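Local coordinates for protein phosphatidylinositide phosphatase SAC2 (Homo sapiens, PDB 4XUU) that dephosphorylates phosphatidylinositol 4-phosphate at the 4 position of inositol through its Sac phosphatase domain, and here contributes its homodimer-forming hSac2 domain, at residues Val60-Asp65 against Tyr113-Arg118. Residues are numbered along the deposited sequence; the frame is centred on the assembly and turned at random.
Sequences VAYYDD and YFHTLR
Tyr62 and His115 are joined by a hydrogen bond, with 3.0 Å between Tyr62 OH and His115 ND1. Either atom could be the donor. ND1 lies near the plane of the Tyr62 ring, at its hydroxyl edge. The two rings meet rim to rim, their planes at 40°, and neither covers the other. Tyr62 CG is anti to its own carbonyl carbon (chi1 -71°), a setting that lets the long side chain reach across to the histidine.

A water extends the polar link. It lies 2.7 Å from Tyr62 OH, and it accepts a bond from the backbone N of Thr116 at 2.8 Å. Tyr62 is buried, and its hydroxyl has two polar partners, the imidazole and the water.

The segments belong to strands 57-63 and 110-119 of the hSac2 domain, a pleckstrin-homology-like fold. These strands are not sheet neighbours. The axes of 60-63 and 113-118 come within 10.4 Å, and their N-to-C directions differ by 62°. Side chains bridge the interior of the curved sheet.

The other contacts are van der Waals and ring contacts. Val60 CG1 sits over one face of the His115 imidazole, 4.2 Å from the ring centroid, in a CH-pi contact. The His165 ring also stacks on His115. Leu117 CD2 approaches Tyr62 OH at 4.1 Å. An alanine in place of His115 would probably leave the Tyr62 hydroxyl without its side-chain partner and open a gap beside Val60. Val49 of strand 48-54 touches Val60, Tyr62 and Leu117.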
# COMPACT_ATOMS: atom_id res chain seq x y z
N VAL A 60 -9.48 4.06 -23.37
CA VAL A 60 -8.39 5.02 -23.32
C VAL A 60 -8.54 6.05 -24.43
O VAL A 60 -8.59 5.71 -25.62
CB VAL A 60 -7.00 4.34 -23.42
CG1 VAL A 60 -5.90 5.35 -23.15
CG2 VAL A 60 -6.89 3.17 -22.45
N ALA A 61 -8.62 7.32 -24.03
CA ALA A 61 -8.78 8.42 -24.96
C ALA A 61 -7.67 9.45 -24.77
O ALA A 61 -7.52 10.00 -23.67
CB ALA A 61 -10.14 9.07 -24.79
N TYR A 62 -6.90 9.70 -25.82
CA TYR A 62 -5.87 10.74 -25.81
C TYR A 62 -6.45 12.04 -26.37
O TYR A 62 -7.15 12.03 -27.38
CB TYR A 62 -4.64 10.31 -26.62
CG TYR A 62 -3.80 9.22 -25.97
CD1 TYR A 62 -4.25 7.90 -25.95
CD2 TYR A 62 -2.56 9.51 -25.40
CE1 TYR A 62 -3.48 6.90 -25.37
CE2 TYR A 62 -1.78 8.51 -24.81
CZ TYR A 62 -2.26 7.20 -24.80
OH TYR A 62 -1.52 6.19 -24.23
N TYR A 63 -6.14 13.16 -25.72
CA TYR A 63 -6.63 14.47 -26.15
C TYR A 63 -5.56 15.26 -26.89
O TYR A 63 -4.37 15.16 -26.56
CB TYR A 63 -7.14 15.28 -24.96
CG TYR A 63 -8.49 14.85 -24.44
CD1 TYR A 63 -8.61 13.80 -23.52
CD2 TYR A 63 -9.65 15.48 -24.87
CE1 TYR A 63 -9.85 13.41 -23.04
CE2 TYR A 63 -10.89 15.09 -24.40
CZ TYR A 63 -10.99 14.05 -23.49
OH TYR A 63 -12.22 13.66 -23.02
N ASP A 64 -5.97 16.04 -27.88
CA ASP A 64 -5.06 16.96 -28.55
C ASP A 64 -4.68 18.10 -27.61
O ASP A 64 -5.55 18.66 -26.93
CB ASP A 64 -5.67 17.51 -29.84
CG ASP A 64 -4.70 18.40 -30.60
OD1 ASP A 64 -3.57 17.94 -30.90
OD2 ASP A 64 -5.07 19.55 -30.90
N ASP A 65 -3.43 18.50 -27.53
CA ASP A 65 -3.12 19.61 -26.65
C ASP A 65 -3.77 20.94 -27.04
O ASP A 65 -4.25 21.69 -26.20
CB ASP A 65 -1.63 19.78 -26.52
CG ASP A 65 -0.96 19.68 -27.83
OD1 ASP A 65 -1.63 19.95 -28.83
OD2 ASP A 65 0.22 19.30 -27.85
N TYR A 113 2.15 -4.02 -26.95
CA TYR A 113 1.35 -2.81 -26.93
C TYR A 113 1.11 -2.37 -25.49
O TYR A 113 0.68 -3.18 -24.65
CB TYR A 113 -0.01 -3.05 -27.60
CG TYR A 113 0.04 -3.37 -29.07
CD1 TYR A 113 0.01 -2.36 -30.03
CD2 TYR A 113 0.09 -4.70 -29.51
CE1 TYR A 113 0.05 -2.66 -31.39
CE2 TYR A 113 0.13 -5.00 -30.86
CZ TYR A 113 0.11 -3.98 -31.80
OH TYR A 113 0.15 -4.29 -33.13
N PHE A 114 1.38 -1.10 -25.20
CA PHE A 114 1.15 -0.58 -23.85
C PHE A 114 0.90 0.92 -23.77
O PHE A 114 1.42 1.70 -24.56
CB PHE A 114 2.27 -1.00 -22.87
CG PHE A 114 3.67 -0.70 -23.34
CD1 PHE A 114 4.23 0.56 -23.15
CD2 PHE A 114 4.44 -1.70 -23.93
CE1 PHE A 114 5.53 0.83 -23.57
CE2 PHE A 114 5.75 -1.44 -24.35
CZ PHE A 114 6.30 -0.17 -24.17
N HIS A 115 0.09 1.30 -22.79
CA HIS A 115 -0.15 2.69 -22.45
C HIS A 115 0.63 3.00 -21.19
O HIS A 115 0.61 2.23 -20.24
CB HIS A 115 -1.63 2.92 -22.18
CG HIS A 115 -2.52 2.60 -23.33
ND1 HIS A 115 -2.55 3.36 -24.48
CD2 HIS A 115 -3.40 1.59 -23.53
CE1 HIS A 115 -3.42 2.84 -25.33
NE2 HIS A 115 -3.95 1.77 -24.77
N THR A 116 1.33 4.13 -21.20
CA THR A 116 2.09 4.54 -20.03
C THR A 116 1.55 5.86 -19.51
O THR A 116 1.68 6.91 -20.16
CB THR A 116 3.60 4.63 -20.32
OG1 THR A 116 4.02 3.46 -21.02
CG2 THR A 116 4.39 4.74 -19.03
N LEU A 117 0.93 5.80 -18.33
CA LEU A 117 0.15 6.91 -17.82
C LEU A 117 0.61 7.34 -16.43
O LEU A 117 1.18 6.55 -15.69
CB LEU A 117 -1.34 6.53 -17.78
CG LEU A 117 -1.90 5.90 -19.06
CD1 LEU A 117 -3.28 5.29 -18.83
CD2 LEU A 117 -1.93 6.90 -20.22
N ARG A 118 0.38 8.61 -16.10
CA ARG A 118 0.64 9.10 -14.76
C ARG A 118 -0.46 10.06 -14.32
O ARG A 118 -1.28 10.49 -15.12
CB ARG A 118 2.02 9.77 -14.65
CG ARG A 118 2.18 11.08 -15.40
CD ARG A 118 3.35 11.87 -14.85
NE ARG A 118 3.69 13.02 -15.68
CZ ARG A 118 3.42 14.29 -15.36
NH1 ARG A 118 2.80 14.59 -14.22
NH2 ARG A 118 3.76 15.26 -16.20
O HOH W 1 0.95 6.12 -23.09